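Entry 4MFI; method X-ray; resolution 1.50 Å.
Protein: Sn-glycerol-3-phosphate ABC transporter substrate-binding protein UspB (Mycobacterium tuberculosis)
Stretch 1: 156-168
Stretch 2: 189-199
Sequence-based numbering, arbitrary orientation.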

# COMPACT_ATOMS: atom_id res chain seq x y z
N LEU A 156 -9.52 1.78 1.11
CA LEU A 156 -10.60 2.32 1.94
C LEU A 156 -11.88 2.21 1.12
O LEU A 156 -11.85 2.32 -0.10
N PHE A 157 -13.01 1.97 1.79
CA PHE A 157 -14.30 1.86 1.12
C PHE A 157 -15.02 3.21 1.20
O PHE A 157 -15.42 3.64 2.27
N TYR A 158 -15.15 3.88 0.06
CA TYR A 158 -15.80 5.18 -0.01
C TYR A 158 -17.25 5.00 -0.43
O TYR A 158 -17.54 4.21 -1.34
N TYR A 159 -18.16 5.72 0.20
CA TYR A 159 -19.57 5.62 -0.18
C TYR A 159 -20.31 6.95 -0.17
O TYR A 159 -20.06 7.82 0.67
N ASN A 160 -21.22 7.08 -1.13
CA ASN A 160 -22.04 8.26 -1.32
C ASN A 160 -23.27 8.15 -0.42
O ASN A 160 -24.10 7.24 -0.60
N LYS A 161 -23.39 9.05 0.56
CA LYS A 161 -24.46 8.94 1.55
C LYS A 161 -25.84 9.20 0.97
O LYS A 161 -26.82 8.63 1.43
N ALA A 162 -25.93 10.06 -0.05
CA ALA A 162 -27.22 10.29 -0.69
C ALA A 162 -27.71 9.02 -1.38
O ALA A 162 -28.90 8.70 -1.31
N ALA A 163 -26.81 8.31 -2.04
CA ALA A 163 -27.17 7.05 -2.69
C ALA A 163 -27.57 6.02 -1.65
O ALA A 163 -28.57 5.31 -1.82
N TRP A 164 -26.79 5.92 -0.57
CA TRP A 164 -27.09 5.00 0.52
C TRP A 164 -28.48 5.26 1.08
O TRP A 164 -29.26 4.32 1.31
N GLN A 165 -28.81 6.53 1.29
CA GLN A 165 -30.10 6.91 1.85
C GLN A 165 -31.25 6.55 0.91
O GLN A 165 -32.27 6.01 1.34
N GLN A 166 -31.07 6.83 -0.38
CA GLN A 166 -32.11 6.53 -1.36
C GLN A 166 -32.34 5.03 -1.50
O GLN A 166 -33.46 4.58 -1.74
N ALA A 167 -31.26 4.26 -1.33
CA ALA A 167 -31.34 2.81 -1.40
C ALA A 167 -31.83 2.17 -0.10
O ALA A 167 -31.97 0.94 -0.02
N GLY A 168 -32.07 2.98 0.93
CA GLY A 168 -32.57 2.47 2.20
C GLY A 168 -31.55 1.69 3.02
O GLY A 168 -31.90 0.84 3.84
N ARG A 189 -30.19 1.00 -9.10
CA ARG A 189 -31.47 1.64 -9.38
C ARG A 189 -31.43 3.11 -8.97
O ARG A 189 -31.92 3.98 -9.71
N VAL A 190 -30.86 3.40 -7.80
CA VAL A 190 -30.96 4.77 -7.31
C VAL A 190 -29.95 5.73 -7.95
O VAL A 190 -30.16 6.94 -7.89
N VAL A 191 -28.88 5.22 -8.56
CA VAL A 191 -27.97 6.14 -9.26
C VAL A 191 -28.43 6.45 -10.69
O VAL A 191 -28.12 7.51 -11.24
N GLY A 192 -29.17 5.54 -11.31
CA GLY A 192 -29.71 5.78 -12.63
C GLY A 192 -28.78 5.43 -13.78
O GLY A 192 -27.72 4.83 -13.59
N ALA A 193 -29.19 5.82 -14.99
CA ALA A 193 -28.47 5.45 -16.21
C ALA A 193 -27.12 6.17 -16.32
O ALA A 193 -27.01 7.34 -15.97
N GLY A 194 -26.11 5.47 -16.83
CA GLY A 194 -24.81 6.09 -17.03
C GLY A 194 -23.97 6.24 -15.78
O GLY A 194 -22.89 6.85 -15.83
N ARG A 195 -24.45 5.71 -14.66
CA ARG A 195 -23.71 5.69 -13.40
C ARG A 195 -23.67 4.25 -12.88
O ARG A 195 -24.34 3.37 -13.42
N SER A 196 -22.88 4.01 -11.84
CA SER A 196 -22.75 2.67 -11.27
C SER A 196 -22.82 2.69 -9.76
O SER A 196 -22.44 3.68 -9.13
N ALA A 197 -23.29 1.58 -9.19
CA ALA A 197 -23.30 1.41 -7.73
C ALA A 197 -21.89 1.33 -7.17
O ALA A 197 -21.65 1.75 -6.03
N HIS A 198 -20.96 0.76 -7.94
CA HIS A 198 -19.61 0.49 -7.46
C HIS A 198 -18.65 0.58 -8.62
O HIS A 198 -18.95 0.13 -9.72
N GLY A 199 -17.49 1.19 -8.38
CA GLY A 199 -16.41 1.15 -9.36
C GLY A 199 -15.24 0.35 -8.83
O GLY A 199 -14.84 0.52 -7.68

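A small interface between two segments of one chain often rests on a single well-placed aliphatic residue, with polar groups at its margins joined through water rather than directly. The pairing of 156-168 with 189-199 in UspB illustrates the principle: it buries 293 Å², summed over both sides, and no direct hydrogen bond crosses it.

Stretch 2 opens at the end of a helix with Arg189, whose CA-to-CB bond points sideways. With chi1 to chi3 of t, t, p, the guanidinium comes nearer the other stretch, where NH2 lies 4.2 Å from Gln166 O, too far for a direct bond. A water fills the gap, accepting from Arg189 NH2 (3.1 Å) and donating to Gln166 O (2.9 Å) and to Gln166 OE1 (3.3 Å). Gln166 is m, m; its CA-to-CB bond points toward stretch 2, but its end leads away, and the water reaches both its O and its OE1.

Val190 is the centre of the contact, covered more than any other residue of either stretch. It points toward the last turn of the facing helix, with chi1 in m, and lies against backbone atoms and the methyls of Ala163 and Ala167. CG2 is 3.6 Å from Ala163 O and CG1 is 3.7 Å from Gln166 O, while both methyls lie at similar distance from Ala167 CB, CG2 at 4.1 Å and CG1 at 4.3 Å. Ala163 O is meanwhile occupied as acceptor for Ala167 N (2.9 Å). Val191, also m but directed sideways, extends the apolar patch by setting CG1 4.4 Å from Ala163 CB.

Gly192 leaves the helix with positive phi and begins a type II turn through Ala193 and Gly194, none of which touches stretch 1. The turn ends at Arg195, whose CA-to-CB bond points toward stretch 1, with chi1 to chi3 of m, t, p. Arg195 NH1 donates to Val191 O (3.0 Å), tying the side chain back to the helix end. Its NH2 lies 4.5 Å from Asn160 ND2, near the guanidinium plane. Two donors cannot satisfy each other, so a second water accepts from both, at 2.7 Å from Arg195 NH2 and 3.3 Å from Asn160 ND2. Asn160, a t rotamer, uses its other amide atom to cap the helix: OD1 accepts from Ala163 N at 3.1 Å.

Beyond Ser196 and Ala197, which make no close contact, His198 enters a strand. Both His198 and Phe157 have chi1 in t and start sideways, yet their rings converge, with His198 CE1 3.8 Å from Phe157 CE2. The planes are near parallel, at 23°, but slid apart, with centroids 5.7 Å apart and little overlap.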

# COMPACT_ATOMS: atom_id res chain seq x y z
CB LEU A 156 -10.29 3.78 2.26
CG LEU A 156 -11.04 4.41 3.42
CD1 LEU A 156 -10.75 3.66 4.71
CD2 LEU A 156 -10.63 5.88 3.55
CB PHE A 157 -15.14 0.74 1.75
CG PHE A 157 -16.38 0.38 0.98
CD1 PHE A 157 -17.53 1.16 1.07
CD2 PHE A 157 -16.41 -0.76 0.18
CE1 PHE A 157 -18.69 0.83 0.34
CE2 PHE A 157 -17.55 -1.11 -0.54
CZ PHE A 157 -18.69 -0.31 -0.46
CB TYR A 158 -15.09 6.06 -1.03
CG TYR A 158 -13.67 6.44 -0.67
CD1 TYR A 158 -13.40 7.61 0.03
CD2 TYR A 158 -12.58 5.64 -1.05
CE1 TYR A 158 -12.11 7.99 0.35
CE2 TYR A 158 -11.27 6.01 -0.72
CZ TYR A 158 -11.05 7.19 -0.01
OH TYR A 158 -9.76 7.59 0.32
CB TYR A 159 -20.32 4.55 0.62
CG TYR A 159 -20.52 4.81 2.11
CD1 TYR A 159 -19.53 4.51 3.04
CD2 TYR A 159 -21.73 5.31 2.58
CE1 TYR A 159 -19.73 4.73 4.40
CE2 TYR A 159 -21.94 5.52 3.94
CZ TYR A 159 -20.94 5.24 4.84
OH TYR A 159 -21.17 5.45 6.19
CB ASN A 160 -22.43 8.30 -2.81
CG ASN A 160 -23.27 9.49 -3.19
OD1 ASN A 160 -24.21 9.85 -2.50
ND2 ASN A 160 -22.94 10.07 -4.34
CB LYS A 161 -24.19 9.82 2.76
CG LYS A 161 -22.99 9.35 3.55
CD LYS A 161 -23.06 9.79 4.99
CE LYS A 161 -21.86 9.30 5.76
NZ LYS A 161 -22.00 9.59 7.21
CB ALA A 162 -27.14 11.45 -1.67
CB ALA A 163 -26.01 6.53 -3.56
CB TRP A 164 -26.04 5.15 1.63
CG TRP A 164 -25.05 4.01 1.75
CD1 TRP A 164 -24.80 3.27 2.87
CD2 TRP A 164 -24.19 3.48 0.72
NE1 TRP A 164 -23.85 2.31 2.61
CE2 TRP A 164 -23.45 2.42 1.30
CE3 TRP A 164 -23.96 3.79 -0.63
CZ2 TRP A 164 -22.51 1.67 0.58
CZ3 TRP A 164 -23.03 3.05 -1.34
CH2 TRP A 164 -22.32 2.00 -0.74
CB GLN A 165 -30.13 8.40 2.16
CG GLN A 165 -29.28 8.80 3.34
CD GLN A 165 -29.28 10.30 3.57
OE1 GLN A 165 -30.18 11.01 3.11
NE2 GLN A 165 -28.27 10.79 4.29
CB GLN A 166 -31.79 7.15 -2.73
CG GLN A 166 -31.99 8.66 -2.77
CD GLN A 166 -33.41 9.07 -2.42
OE1 GLN A 166 -34.37 8.38 -2.75
NE2 GLN A 166 -33.55 10.21 -1.73
CB ALA A 167 -29.99 2.24 -1.82
CB ARG A 189 -32.60 0.93 -8.63
CG ARG A 189 -33.97 1.50 -8.92
CD ARG A 189 -35.06 0.82 -8.11
NE ARG A 189 -34.97 1.16 -6.69
CZ ARG A 189 -35.43 2.29 -6.17
NH1 ARG A 189 -36.00 3.20 -6.95
NH2 ARG A 189 -35.31 2.52 -4.86
CB VAL A 190 -30.92 4.89 -5.76
CG1 VAL A 190 -32.00 4.01 -5.12
CG2 VAL A 190 -29.56 4.56 -5.22
CB VAL A 191 -26.48 5.69 -9.25
CG1 VAL A 191 -25.93 5.63 -7.83
CG2 VAL A 191 -26.28 4.37 -10.01
CB ALA A 193 -29.33 5.75 -17.44
CB ARG A 195 -24.37 6.61 -12.37
CG ARG A 195 -24.41 8.08 -12.77
CD ARG A 195 -25.37 8.84 -11.85
NE ARG A 195 -24.79 9.20 -10.57
CZ ARG A 195 -25.49 9.58 -9.50
NH1 ARG A 195 -26.83 9.56 -9.51
NH2 ARG A 195 -24.85 9.92 -8.40
CB SER A 196 -21.43 2.02 -11.70
OG SER A 196 -21.41 1.78 -13.09
CB ALA A 197 -24.07 0.15 -7.36
CB HIS A 198 -19.54 -0.92 -6.83
CG HIS A 198 -18.30 -1.15 -6.02
ND1 HIS A 198 -18.09 -0.53 -4.81
CD2 HIS A 198 -17.22 -1.94 -6.24
CE1 HIS A 198 -16.93 -0.92 -4.31
NE2 HIS A 198 -16.38 -1.78 -5.16
O HOH W 1 -25.30 11.46 -6.17
O HOH W 2 -35.36 5.42 -3.79